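Local coordinates for protein cryptochrome DASH, chloroplastic/mitochondrial (Arabidopsis thaliana, PDB 2J4D) that repairs cyclobutane pyrimidine dimers in single-stranded DNA as a photolyase using FAD and a folate antenna, and may also act as a photoreceptor, at residues A[257-262]-A[286-291]; A[301-306]-A[321-326]; A[17-22]-A[251-256]. All coordinates share one frame; numbering follows the deposited sequence.

Contact 1: A[257-262]-A[286-291]; sequences GRVFEY and TKFSPW. With FAD (flavin-adenine dinucleotide), chain C.
The packed heart of this contact is the ring of Phe-288, held between helix 252-265 and its own turn. CG2 of Val-259 lies over one face, 4.0 Å from the ring centroid, while CB of Thr-286 sits over the centre of the opposite face. CG of Arg-258 meets the edge. A flat, apolar side chain suits so narrow a slot. Beside it, CA of Thr-286 stands over the middle of the Tyr-262 ring in a CH-pi contact, 3.8 Å from the centroid.

The Arg-258 chain leaves the helix with CG anti to the backbone N and bends at chi2 (55°). This brings NE to Thr-286 O at 2.8 Å in a nearly straight bond (167°), in the guanidinium plane but above the carbonyl plane. NH1 salt-bridges Glu-261 OE1, so bonds on two sides of the guanidinium, with weaker ones from NH2, should limit its rotation. The Trp-291 side chain crosses Arg-258, CZ3 on CG.

The looser side is the far flank of the helix, where partly exposed Phe-260 points away; the end of Lys-287 also leads off, to Ser-285 OG.

Thr-286 OG1, accepting from Phe-288 N in an ST turn, also donates to FAD O1A at 2.7 Å. With Lys-287 N on O2P and Ser-289 N on O1P, the turn supplies much of the diphosphate grip in the FAD pocket, consistent with class-1 photolyases.

Contact 2: A[301-306]-A[321-326]; sequences FIYEEV and WVLFEL. With FAD (flavin-adenine dinucleotide), chain C.
Between these consecutive, nearly antiparallel helices (166° between segment axes, 10.8 Å apart at closest approach), apolar packing makes the whole of the direct contact. Val-306 and Val-322 meet tip to tip, CG2 to CG1 at 3.7 Å; beta-branched chains this short suit a place where both point at the partner helix. Leu-323, its CG anti to the carbonyl carbon, carries CD1 to the edge of the Tyr-303 ring, 3.7 Å from CD1 of that ring. Ile-302 crosses Leu-326 obliquely, CG2 against CD1 at 3.9 Å.

The polar neighbour of the cofactor comes from a different flank of helix 317-339, in the FAD-binding region of the photolyase. Glu-325, bent at chi2 (-57°), folds back so that OE1 stands 3.1 Å from FAD N7A, while its CB packs near C8A and the ribose O4B. An alanine here would keep CB but remove the carboxylate next to N7A, and would probably disturb the packing and polarity around the adenine. Leu-326 faces both ways, its CD1 on Ile-302 and its CD2 near the FAD ribose.

No hydrogen bond joins the two segments, so their pairing rests on complementary apolar shape, while Glu-325 and Leu-326 also border FAD.

Contact 3: A[17-22]-A[251-256]; sequences SVAIKT and GESAGV
Val-256 has the most surface buried here, and its chi1 of -57° explains how. CG2 takes the crowded position between backbone N and carbonyl carbon, which carries it to the backbone of helix 12-26, 4.1 Å from Ala-19 CA. CB of Val-256 also approaches Thr-22 CG2.

Ala-19, second in buried area, has just a methyl to place between the helices. Its CB lies 4.3 Å from Val-256 CG2 and 4.2 Å from Ser-253 OG, whose hydroxyl bonds to Asp-104. Two such small residues let the CA atoms of Ala-19 and Ser-253 come within 5.5 Å where the segment axes cross almost at a right angle (85°).

Thr-22 is the third, and it is two-sided. Its methyl packs toward Val-256 and against Phe-301, while OG1 donates to Val-18 O at 2.9 Å from above the carbonyl plane. That carbonyl also accepts from Thr-22 N, so it is gripped twice. A water donates to both Thr-22 OG1 and Val-256 O, spanning the two helices.

With no direct hydrogen bond, segments 17-22 and 251-256 are joined by loose van der Waals contact and a single bridging water, a chemistry that relies on small side chains more than on polar specificity.

Helix 252-265 ties contacts 1 and 3 together: its first turn meets helix 12-26, and the turns that follow face the FAD-binding turn. Their centres are 10 Å apart, and Trp-291 bridges them, its CD1 3.1 Å from Gly-251 O. Contact 2 lies 11 Å from contact 1, centre to centre, joined to it where Phe-288 CD2 packs on Ile-302 CD1 at 3.8 Å. Both touch FAD, contact 1 at the diphosphate and contact 2 at the adenosine end. Phe-301 connects contacts 2 and 3, touching Thr-22 and Val-256. Contact 3 is the remote one, with the Val-256 side chain about 14 Å from the cofactor.

Contact 1: A[257-262]-A[286-291]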
loop_
_atom_site.group_PDB
_atom_site.type_symbol
_atom_site.label_atom_id
_atom_site.label_comp_id
_atom_site.label_asym_id
_atom_site.label_seq_id
_atom_site.Cartn_x
_atom_site.Cartn_y
_atom_site.Cartn_z
ATOM N N GLY A 257 5.732 12.692 7.467
ATOM C CA GLY A 257 5.154 14.022 7.541
ATOM C C GLY A 257 3.644 13.917 7.701
ATOM O O GLY A 257 3.036 14.711 8.423
ATOM N N ARG A 258 3.033 12.935 7.033
ATOM C CA ARG A 258 1.583 12.742 7.128
ATOM C C ARG A 258 1.191 12.187 8.494
ATOM O O ARG A 258 0.130 12.531 9.025
ATOM C CB ARG A 258 1.083 11.819 6.003
ATOM C CG ARG A 258 -0.410 11.466 6.070
ATOM C CD ARG A 258 -1.326 12.706 6.106
ATOM N NE ARG A 258 -2.717 12.304 6.297
ATOM C CZ ARG A 258 -3.757 13.134 6.349
ATOM N NH1 ARG A 258 -3.582 14.446 6.223
ATOM N NH2 ARG A 258 -4.979 12.644 6.525
ATOM N N VAL A 259 2.031 11.321 9.063
ATOM C CA VAL A 259 1.740 10.783 10.389
ATOM C C VAL A 259 1.758 11.978 11.357
ATOM O O VAL A 259 0.871 12.135 12.196
ATOM C CB VAL A 259 2.792 9.728 10.831
ATOM C CG1 VAL A 259 2.588 9.370 12.288
ATOM C CG2 VAL A 259 2.633 8.458 9.995
ATOM N N PHE A 260 2.766 12.829 11.219
ATOM C CA PHE A 260 2.862 14.015 12.062
ATOM C C PHE A 260 1.647 14.924 11.842
ATOM O O PHE A 260 1.013 15.393 12.788
ATOM C CB PHE A 260 4.140 14.783 11.719
ATOM C CG PHE A 260 4.199 16.158 12.306
ATOM C CD1 PHE A 260 4.470 16.345 13.658
ATOM C CD2 PHE A 260 3.959 17.272 11.505
ATOM C CE1 PHE A 260 4.500 17.622 14.206
ATOM C CE2 PHE A 260 3.989 18.561 12.046
ATOM C CZ PHE A 260 4.259 18.733 13.397
ATOM N N GLU A 261 1.321 15.159 10.580
ATOM C CA GLU A 261 0.208 16.034 10.229
ATOM C C GLU A 261 -1.153 15.596 10.773
ATOM O O GLU A 261 -1.886 16.391 11.372
ATOM C CB GLU A 261 0.132 16.167 8.709
ATOM C CG GLU A 261 -0.977 17.072 8.220
ATOM C CD GLU A 261 -0.984 17.192 6.712
ATOM O OE1 GLU A 261 -1.471 16.259 6.033
ATOM O OE2 GLU A 261 -0.478 18.213 6.205
ATOM N N TYR A 262 -1.484 14.327 10.567
ATOM C CA TYR A 262 -2.764 13.788 11.002
ATOM C C TYR A 262 -2.861 13.634 12.517
ATOM O O TYR A 262 -3.855 14.028 13.128
ATOM C CB TYR A 262 -3.012 12.432 10.333
ATOM C CG TYR A 262 -4.413 11.913 10.550
ATOM C CD1 TYR A 262 -5.504 12.527 9.936
ATOM C CD2 TYR A 262 -4.656 10.842 11.411
ATOM C CE1 TYR A 262 -6.810 12.091 10.181
ATOM C CE2 TYR A 262 -5.957 10.399 11.662
ATOM C CZ TYR A 262 -7.027 11.033 11.044
ATOM O OH TYR A 262 -8.311 10.623 11.313
ATOM N N THR A 286 -6.655 8.530 8.164
ATOM C CA THR A 286 -5.213 8.752 8.175
ATOM C C THR A 286 -4.569 8.982 6.816
ATOM O O THR A 286 -3.593 9.728 6.717
ATOM C CB THR A 286 -4.431 7.579 8.823
ATOM O OG1 THR A 286 -4.481 6.439 7.952
ATOM C CG2 THR A 286 -5.006 7.224 10.201
ATOM N N LYS A 287 -5.112 8.340 5.784
ATOM C CA LYS A 287 -4.546 8.403 4.437
ATOM C C LYS A 287 -3.111 7.832 4.446
ATOM O O LYS A 287 -2.274 8.195 3.615
ATOM C CB LYS A 287 -4.535 9.844 3.914
ATOM C CG LYS A 287 -5.926 10.484 3.856
ATOM C CD LYS A 287 -6.892 9.654 3.022
ATOM C CE LYS A 287 -8.254 10.348 2.882
ATOM N NZ LYS A 287 -8.880 10.675 4.208
ATOM N N PHE A 288 -2.824 6.925 5.373
ATOM C CA PHE A 288 -1.477 6.343 5.433
ATOM C C PHE A 288 -1.230 5.241 4.395
ATOM O O PHE A 288 -0.081 4.898 4.117
ATOM C CB PHE A 288 -1.189 5.692 6.803
ATOM C CG PHE A 288 -1.199 6.640 7.982
ATOM C CD1 PHE A 288 -1.058 8.013 7.817
ATOM C CD2 PHE A 288 -1.308 6.126 9.277
ATOM C CE1 PHE A 288 -1.026 8.861 8.931
ATOM C CE2 PHE A 288 -1.279 6.956 10.390
ATOM C CZ PHE A 288 -1.136 8.328 10.222
ATOM N N SER A 289 -2.295 4.684 3.832
ATOM C CA SER A 289 -2.155 3.541 2.936
ATOM C C SER A 289 -1.111 3.525 1.824
ATOM O O SER A 289 -0.427 2.516 1.647
ATOM C CB SER A 289 -3.522 3.158 2.362
ATOM O OG SER A 289 -4.041 4.177 1.531
ATOM N N PRO A 290 -0.959 4.621 1.059
ATOM C CA PRO A 290 0.057 4.546 0.004
ATOM C C PRO A 290 1.474 4.374 0.552
ATOM O O PRO A 290 2.279 3.641 -0.023
ATOM C CB PRO A 290 -0.117 5.869 -0.757
ATOM C CG PRO A 290 -1.560 6.250 -0.483
ATOM C CD PRO A 290 -1.695 5.894 0.989
ATOM N N TRP A 291 1.784 5.057 1.652
ATOM C CA TRP A 291 3.121 4.944 2.239
ATOM C C TRP A 291 3.330 3.580 2.879
ATOM O O TRP A 291 4.448 3.051 2.893
ATOM C CB TRP A 291 3.347 6.065 3.254
ATOM C CG TRP A 291 3.448 7.398 2.584
ATOM C CD1 TRP A 291 4.515 7.895 1.881
ATOM C CD2 TRP A 291 2.434 8.395 2.533
ATOM N NE1 TRP A 291 4.222 9.153 1.399
ATOM C CE2 TRP A 291 2.950 9.482 1.787
ATOM C CE3 TRP A 291 1.131 8.481 3.046
ATOM C CZ2 TRP A 291 2.206 10.643 1.545
ATOM C CZ3 TRP A 291 0.396 9.640 2.804
ATOM C CH2 TRP A 291 0.937 10.701 2.062
HETATM P PA FAD C . -7.666 4.258 7.447
HETATM O O1A FAD C . -6.980 5.477 7.923
HETATM O O2A FAD C . -9.108 4.064 7.730
HETATM O O5B FAD C . -6.903 2.951 7.994
HETATM C C5B FAD C . -5.533 3.034 8.447
HETATM C C4B FAD C . -4.743 1.898 7.787
HETATM O O4B FAD C . -5.347 0.657 8.149
HETATM C C3B FAD C . -4.735 1.917 6.263
HETATM O O3B FAD C . -3.793 2.834 5.731
HETATM C C2B FAD C . -4.458 0.476 5.959
HETATM O O2B FAD C . -3.093 0.127 5.908
HETATM C C1B FAD C . -5.245 -0.266 7.053
HETATM N N9A FAD C . -6.608 -0.694 6.672
HETATM C C8A FAD C . -7.800 -0.045 6.927
HETATM N N7A FAD C . -8.850 -0.704 6.454
HETATM C C5A FAD C . -8.322 -1.835 5.871
HETATM C C6A FAD C . -8.923 -2.921 5.193
HETATM N N6A FAD C . -10.229 -3.061 5.006
HETATM N N1A FAD C . -8.083 -3.910 4.709
HETATM C C2A FAD C . -6.724 -3.807 4.880
HETATM N N3A FAD C . -6.086 -2.796 5.516
HETATM C C4A FAD C . -6.925 -1.831 5.981
HETATM N N1 FAD C . -5.929 -1.220 1.207
HETATM C C2 FAD C . -4.612 -1.233 0.800
HETATM O O2 FAD C . -3.717 -0.894 1.553
HETATM N N3 FAD C . -4.324 -1.647 -0.510
HETATM C C4 FAD C . -5.290 -2.045 -1.431
HETATM O O4 FAD C . -4.970 -2.398 -2.581
HETATM C C4X FAD C . -6.641 -2.028 -1.006
HETATM N N5 FAD C . -7.681 -2.410 -1.867
HETATM C C5X FAD C . -8.996 -2.500 -1.406
HETATM C C6 FAD C . -10.011 -2.999 -2.232
HETATM C C7 FAD C . -11.353 -3.102 -1.799
HETATM C C7M FAD C . -12.399 -3.651 -2.738
HETATM C C8 FAD C . -11.674 -2.675 -0.459
HETATM C C8M FAD C . -13.088 -2.747 0.095
HETATM C C9 FAD C . -10.661 -2.174 0.382
HETATM C C9A FAD C . -9.310 -2.074 -0.066
HETATM N N10 FAD C . -8.265 -1.568 0.763
HETATM C C10 FAD C . -6.922 -1.606 0.327
HETATM C "C1'" FAD C . -8.502 -1.364 2.229
HETATM C "C2'" FAD C . -8.935 0.048 2.674
HETATM O "O2'" FAD C . -10.035 0.480 1.892
HETATM C "C3'" FAD C . -7.771 1.023 2.512
HETATM O "O3'" FAD C . -6.618 0.563 3.244
HETATM C "C4'" FAD C . -8.052 2.447 3.023
HETATM O "O4'" FAD C . -9.130 3.034 2.291
HETATM C "C5'" FAD C . -6.794 3.290 2.856
HETATM O "O5'" FAD C . -7.024 4.612 3.347
HETATM P P FAD C . -6.658 5.131 4.791
HETATM O O1P FAD C . -5.200 4.967 4.903
HETATM O O2P FAD C . -7.144 6.530 4.937
HETATM O O3P FAD C . -7.505 4.293 5.842
#

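Contact 2: A[301-306]-A[321-326]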
loop_
_atom_site.group_PDB
_atom_site.type_symbol
_atom_site.label_atom_id
_atom_site.label_comp_id
_atom_site.label_asym_id
_atom_site.label_seq_id
_atom_site.Cartn_x
_atom_site.Cartn_y
_atom_site.Cartn_z
ATOM N N PHE A 301 6.195 1.697 13.728
ATOM C CA PHE A 301 6.438 3.126 13.927
ATOM C C PHE A 301 5.110 3.818 14.264
ATOM O O PHE A 301 5.014 4.577 15.234
ATOM C CB PHE A 301 7.037 3.731 12.652
ATOM C CG PHE A 301 6.916 5.226 12.570
ATOM C CD1 PHE A 301 7.589 6.048 13.470
ATOM C CD2 PHE A 301 6.118 5.818 11.595
ATOM C CE1 PHE A 301 7.468 7.433 13.399
ATOM C CE2 PHE A 301 5.990 7.206 11.517
ATOM C CZ PHE A 301 6.667 8.015 12.422
ATOM N N ILE A 302 4.084 3.547 13.464
ATOM C CA ILE A 302 2.775 4.157 13.696
ATOM C C ILE A 302 2.266 3.841 15.103
ATOM O O ILE A 302 1.739 4.718 15.792
ATOM C CB ILE A 302 1.732 3.680 12.650
ATOM C CG1 ILE A 302 2.129 4.183 11.257
ATOM C CG2 ILE A 302 0.328 4.219 13.013
ATOM C CD1 ILE A 302 1.374 3.516 10.109
ATOM N N TYR A 303 2.437 2.593 15.530
ATOM C CA TYR A 303 1.997 2.178 16.861
ATOM C C TYR A 303 2.688 2.987 17.961
ATOM O O TYR A 303 2.051 3.426 18.922
ATOM C CB TYR A 303 2.274 0.685 17.070
ATOM C CG TYR A 303 1.934 0.200 18.460
ATOM C CD1 TYR A 303 0.624 0.242 18.935
ATOM C CD2 TYR A 303 2.927 -0.289 19.310
ATOM C CE1 TYR A 303 0.308 -0.193 20.232
ATOM C CE2 TYR A 303 2.620 -0.726 20.605
ATOM C CZ TYR A 303 1.313 -0.671 21.054
ATOM O OH TYR A 303 1.011 -1.077 22.332
ATOM N N GLU A 304 3.990 3.189 17.827
ATOM C CA GLU A 304 4.706 3.955 18.831
ATOM C C GLU A 304 4.243 5.404 18.855
ATOM O O GLU A 304 4.220 6.025 19.914
ATOM C CB GLU A 304 6.215 3.868 18.599
ATOM C CG GLU A 304 6.777 2.513 19.000
ATOM C CD GLU A 304 8.287 2.510 19.147
ATOM O OE1 GLU A 304 8.960 1.838 18.343
ATOM O OE2 GLU A 304 8.798 3.181 20.070
ATOM N N GLU A 305 3.869 5.941 17.695
ATOM C CA GLU A 305 3.383 7.317 17.627
ATOM C C GLU A 305 2.015 7.384 18.305
ATOM O O GLU A 305 1.704 8.356 19.004
ATOM C CB GLU A 305 3.280 7.776 16.170
ATOM C CG GLU A 305 4.626 8.069 15.532
ATOM C CD GLU A 305 5.319 9.270 16.163
ATOM O OE1 GLU A 305 4.727 10.369 16.162
ATOM O OE2 GLU A 305 6.455 9.117 16.658
ATOM N N VAL A 306 1.201 6.351 18.094
ATOM C CA VAL A 306 -0.117 6.274 18.731
ATOM C C VAL A 306 0.054 6.176 20.259
ATOM O O VAL A 306 -0.698 6.790 21.023
ATOM C CB VAL A 306 -0.916 5.039 18.238
ATOM C CG1 VAL A 306 -2.151 4.824 19.114
ATOM C CG2 VAL A 306 -1.347 5.234 16.789
ATOM N N TRP A 321 -8.869 2.627 17.393
ATOM C CA TRP A 321 -9.365 2.177 16.107
ATOM C C TRP A 321 -8.351 2.207 14.977
ATOM O O TRP A 321 -8.429 1.395 14.065
ATOM C CB TRP A 321 -10.624 2.949 15.699
ATOM C CG TRP A 321 -11.598 2.055 14.987
ATOM C CD1 TRP A 321 -11.867 2.029 13.650
ATOM C CD2 TRP A 321 -12.381 1.009 15.574
ATOM N NE1 TRP A 321 -12.767 1.033 13.367
ATOM C CE2 TRP A 321 -13.101 0.391 14.530
ATOM C CE3 TRP A 321 -12.543 0.531 16.884
ATOM C CZ2 TRP A 321 -13.972 -0.683 14.750
ATOM C CZ3 TRP A 321 -13.409 -0.541 17.105
ATOM C CH2 TRP A 321 -14.112 -1.134 16.040
ATOM N N VAL A 322 -7.395 3.123 15.022
ATOM C CA VAL A 322 -6.409 3.144 13.955
ATOM C C VAL A 322 -5.636 1.822 14.026
ATOM O O VAL A 322 -5.238 1.274 13.003
ATOM C CB VAL A 322 -5.445 4.346 14.085
ATOM C CG1 VAL A 322 -4.668 4.268 15.389
ATOM C CG2 VAL A 322 -4.483 4.363 12.907
ATOM N N LEU A 323 -5.456 1.296 15.235
ATOM C CA LEU A 323 -4.743 0.030 15.402
ATOM C C LEU A 323 -5.620 -1.120 14.936
ATOM O O LEU A 323 -5.138 -2.084 14.351
ATOM C CB LEU A 323 -4.342 -0.167 16.863
ATOM C CG LEU A 323 -3.446 0.942 17.408
ATOM C CD1 LEU A 323 -3.015 0.595 18.821
ATOM C CD2 LEU A 323 -2.225 1.116 16.503
ATOM N N PHE A 324 -6.914 -1.014 15.207
ATOM C CA PHE A 324 -7.883 -2.020 14.777
ATOM C C PHE A 324 -7.764 -2.169 13.247
ATOM O O PHE A 324 -7.737 -3.284 12.708
ATOM C CB PHE A 324 -9.295 -1.535 15.154
ATOM C CG PHE A 324 -10.409 -2.457 14.742
ATOM C CD1 PHE A 324 -10.837 -3.477 15.582
ATOM C CD2 PHE A 324 -11.052 -2.285 13.519
ATOM C CE1 PHE A 324 -11.894 -4.315 15.208
ATOM C CE2 PHE A 324 -12.106 -3.118 13.136
ATOM C CZ PHE A 324 -12.527 -4.132 13.982
ATOM N N GLU A 325 -7.691 -1.044 12.544
ATOM C CA GLU A 325 -7.599 -1.100 11.087
ATOM C C GLU A 325 -6.254 -1.658 10.600
ATOM O O GLU A 325 -6.196 -2.365 9.585
ATOM C CB GLU A 325 -7.859 0.284 10.488
ATOM C CG GLU A 325 -9.269 0.840 10.749
ATOM C CD GLU A 325 -10.401 -0.064 10.254
ATOM O OE1 GLU A 325 -10.196 -0.840 9.298
ATOM O OE2 GLU A 325 -11.514 0.017 10.817
ATOM N N LEU A 326 -5.175 -1.356 11.320
ATOM C CA LEU A 326 -3.865 -1.872 10.938
ATOM C C LEU A 326 -3.840 -3.383 11.127
ATOM O O LEU A 326 -3.089 -4.084 10.445
ATOM C CB LEU A 326 -2.751 -1.220 11.768
ATOM C CG LEU A 326 -2.383 0.203 11.344
ATOM C CD1 LEU A 326 -1.381 0.806 12.327
ATOM C CD2 LEU A 326 -1.806 0.161 9.919
HETATM P PA FAD C . -7.666 4.258 7.447
HETATM O O1A FAD C . -6.980 5.477 7.923
HETATM O O2A FAD C . -9.108 4.064 7.730
HETATM O O5B FAD C . -6.903 2.951 7.994
HETATM C C5B FAD C . -5.533 3.034 8.447
HETATM C C4B FAD C . -4.743 1.898 7.787
HETATM O O4B FAD C . -5.347 0.657 8.149
HETATM C C3B FAD C . -4.735 1.917 6.263
HETATM O O3B FAD C . -3.793 2.834 5.731
HETATM C C2B FAD C . -4.458 0.476 5.959
HETATM O O2B FAD C . -3.093 0.127 5.908
HETATM C C1B FAD C . -5.245 -0.266 7.053
HETATM N N9A FAD C . -6.608 -0.694 6.672
HETATM C C8A FAD C . -7.800 -0.045 6.927
HETATM N N7A FAD C . -8.850 -0.704 6.454
HETATM C C5A FAD C . -8.322 -1.835 5.871
HETATM C C6A FAD C . -8.923 -2.921 5.193
HETATM N N6A FAD C . -10.229 -3.061 5.006
HETATM N N1A FAD C . -8.083 -3.910 4.709
HETATM C C2A FAD C . -6.724 -3.807 4.880
HETATM N N3A FAD C . -6.086 -2.796 5.516
HETATM C C4A FAD C . -6.925 -1.831 5.981
HETATM N N1 FAD C . -5.929 -1.220 1.207
HETATM C C2 FAD C . -4.612 -1.233 0.800
HETATM O O2 FAD C . -3.717 -0.894 1.553
HETATM N N3 FAD C . -4.324 -1.647 -0.510
HETATM C C4 FAD C . -5.290 -2.045 -1.431
HETATM O O4 FAD C . -4.970 -2.398 -2.581
HETATM C C4X FAD C . -6.641 -2.028 -1.006
HETATM N N5 FAD C . -7.681 -2.410 -1.867
HETATM C C5X FAD C . -8.996 -2.500 -1.406
HETATM C C6 FAD C . -10.011 -2.999 -2.232
HETATM C C7 FAD C . -11.353 -3.102 -1.799
HETATM C C7M FAD C . -12.399 -3.651 -2.738
HETATM C C8 FAD C . -11.674 -2.675 -0.459
HETATM C C8M FAD C . -13.088 -2.747 0.095
HETATM C C9 FAD C . -10.661 -2.174 0.382
HETATM C C9A FAD C . -9.310 -2.074 -0.066
HETATM N N10 FAD C . -8.265 -1.568 0.763
HETATM C C10 FAD C . -6.922 -1.606 0.327
HETATM C "C1'" FAD C . -8.502 -1.364 2.229
HETATM C "C2'" FAD C . -8.935 0.048 2.674
HETATM O "O2'" FAD C . -10.035 0.480 1.892
HETATM C "C3'" FAD C . -7.771 1.023 2.512
HETATM O "O3'" FAD C . -6.618 0.563 3.244
HETATM C "C4'" FAD C . -8.052 2.447 3.023
HETATM O "O4'" FAD C . -9.130 3.034 2.291
HETATM C "C5'" FAD C . -6.794 3.290 2.856
HETATM O "O5'" FAD C . -7.024 4.612 3.347
HETATM P P FAD C . -6.658 5.131 4.791
HETATM O O1P FAD C . -5.200 4.967 4.903
HETATM O O2P FAD C . -7.144 6.530 4.937
HETATM O O3P FAD C . -7.505 4.293 5.842
#

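Contact 3: A[17-22]-A[251-256]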
loop_
_atom_site.group_PDB
_atom_site.type_symbol
_atom_site.label_atom_id
_atom_site.label_comp_id
_atom_site.label_asym_id
_atom_site.label_seq_id
_atom_site.Cartn_x
_atom_site.Cartn_y
_atom_site.Cartn_z
ATOM N N SER A 17 12.003 19.284 8.134
ATOM C CA SER A 17 12.280 19.420 9.562
ATOM C C SER A 17 11.586 18.330 10.377
ATOM O O SER A 17 12.132 17.852 11.375
ATOM C CB SER A 17 11.870 20.805 10.078
ATOM O OG SER A 17 10.478 21.010 9.944
ATOM N N VAL A 18 10.386 17.939 9.956
ATOM C CA VAL A 18 9.654 16.889 10.658
ATOM C C VAL A 18 10.386 15.555 10.492
ATOM O O VAL A 18 10.487 14.774 11.434
ATOM C CB VAL A 18 8.208 16.749 10.122
ATOM C CG1 VAL A 18 7.556 15.495 10.690
ATOM C CG2 VAL A 18 7.398 17.970 10.521
ATOM N N ALA A 19 10.898 15.308 9.292
ATOM C CA ALA A 19 11.630 14.076 9.018
ATOM C C ALA A 19 12.882 14.029 9.894
ATOM O O ALA A 19 13.191 13.004 10.501
ATOM C CB ALA A 19 12.017 14.010 7.535
ATOM N N ILE A 20 13.599 15.145 9.958
ATOM C CA ILE A 20 14.799 15.212 10.774
ATOM C C ILE A 20 14.472 14.952 12.240
ATOM O O ILE A 20 15.177 14.198 12.910
ATOM C CB ILE A 20 15.493 16.589 10.640
ATOM C CG1 ILE A 20 16.100 16.724 9.242
ATOM C CG2 ILE A 20 16.582 16.736 11.699
ATOM C CD1 ILE A 20 16.601 18.111 8.918
ATOM N N LYS A 21 13.404 15.560 12.746
ATOM C CA LYS A 21 13.040 15.347 14.148
ATOM C C LYS A 21 12.616 13.904 14.396
ATOM O O LYS A 21 12.963 13.314 15.417
ATOM C CB LYS A 21 11.912 16.287 14.577
ATOM C CG LYS A 21 12.300 17.753 14.550
ATOM C CD LYS A 21 11.417 18.613 15.450
ATOM C CE LYS A 21 11.660 18.334 16.936
ATOM N NZ LYS A 21 10.793 17.246 17.484
ATOM N N THR A 22 11.872 13.330 13.460
ATOM C CA THR A 22 11.419 11.954 13.612
ATOM C C THR A 22 12.587 10.962 13.559
ATOM O O THR A 22 12.677 10.059 14.395
ATOM C CB THR A 22 10.362 11.609 12.540
ATOM O OG1 THR A 22 9.241 12.488 12.692
ATOM C CG2 THR A 22 9.873 10.172 12.698
ATOM N N GLY A 251 7.385 8.886 -0.901
ATOM C CA GLY A 251 8.547 8.938 -0.033
ATOM C C GLY A 251 8.354 8.847 1.467
ATOM O O GLY A 251 7.326 9.241 2.015
ATOM N N GLU A 252 9.376 8.318 2.129
ATOM C CA GLU A 252 9.386 8.195 3.579
ATOM C C GLU A 252 9.257 9.571 4.246
ATOM O O GLU A 252 8.525 9.724 5.224
ATOM C CB GLU A 252 10.682 7.519 4.028
ATOM C CG GLU A 252 10.977 7.618 5.524
ATOM C CD GLU A 252 12.152 6.734 5.951
ATOM O OE1 GLU A 252 13.096 6.553 5.152
ATOM O OE2 GLU A 252 12.137 6.227 7.090
ATOM N N SER A 253 9.965 10.572 3.728
ATOM C CA SER A 253 9.891 11.908 4.318
ATOM C C SER A 253 8.453 12.409 4.350
ATOM O O SER A 253 7.968 12.860 5.386
ATOM C CB SER A 253 10.758 12.890 3.535
ATOM O OG SER A 253 12.113 12.487 3.580
ATOM N N ALA A 254 7.773 12.321 3.212
ATOM C CA ALA A 254 6.391 12.762 3.131
ATOM C C ALA A 254 5.507 11.870 3.995
ATOM O O ALA A 254 4.553 12.337 4.619
ATOM C CB ALA A 254 5.913 12.738 1.671
ATOM N N GLY A 255 5.833 10.583 4.044
ATOM C CA GLY A 255 5.043 9.671 4.846
ATOM C C GLY A 255 5.063 9.990 6.329
ATOM O O GLY A 255 4.012 10.050 6.967
ATOM N N VAL A 256 6.245 10.172 6.907
ATOM C CA VAL A 256 6.280 10.489 8.328
ATOM C C VAL A 256 5.691 11.885 8.522
ATOM O O VAL A 256 5.187 12.215 9.593
ATOM C CB VAL A 256 7.714 10.405 8.915
ATOM C CG1 VAL A 256 8.284 9.002 8.664
ATOM C CG2 VAL A 256 8.597 11.468 8.320
HETATM O O HOH W 1 6.523 11.631 11.935
#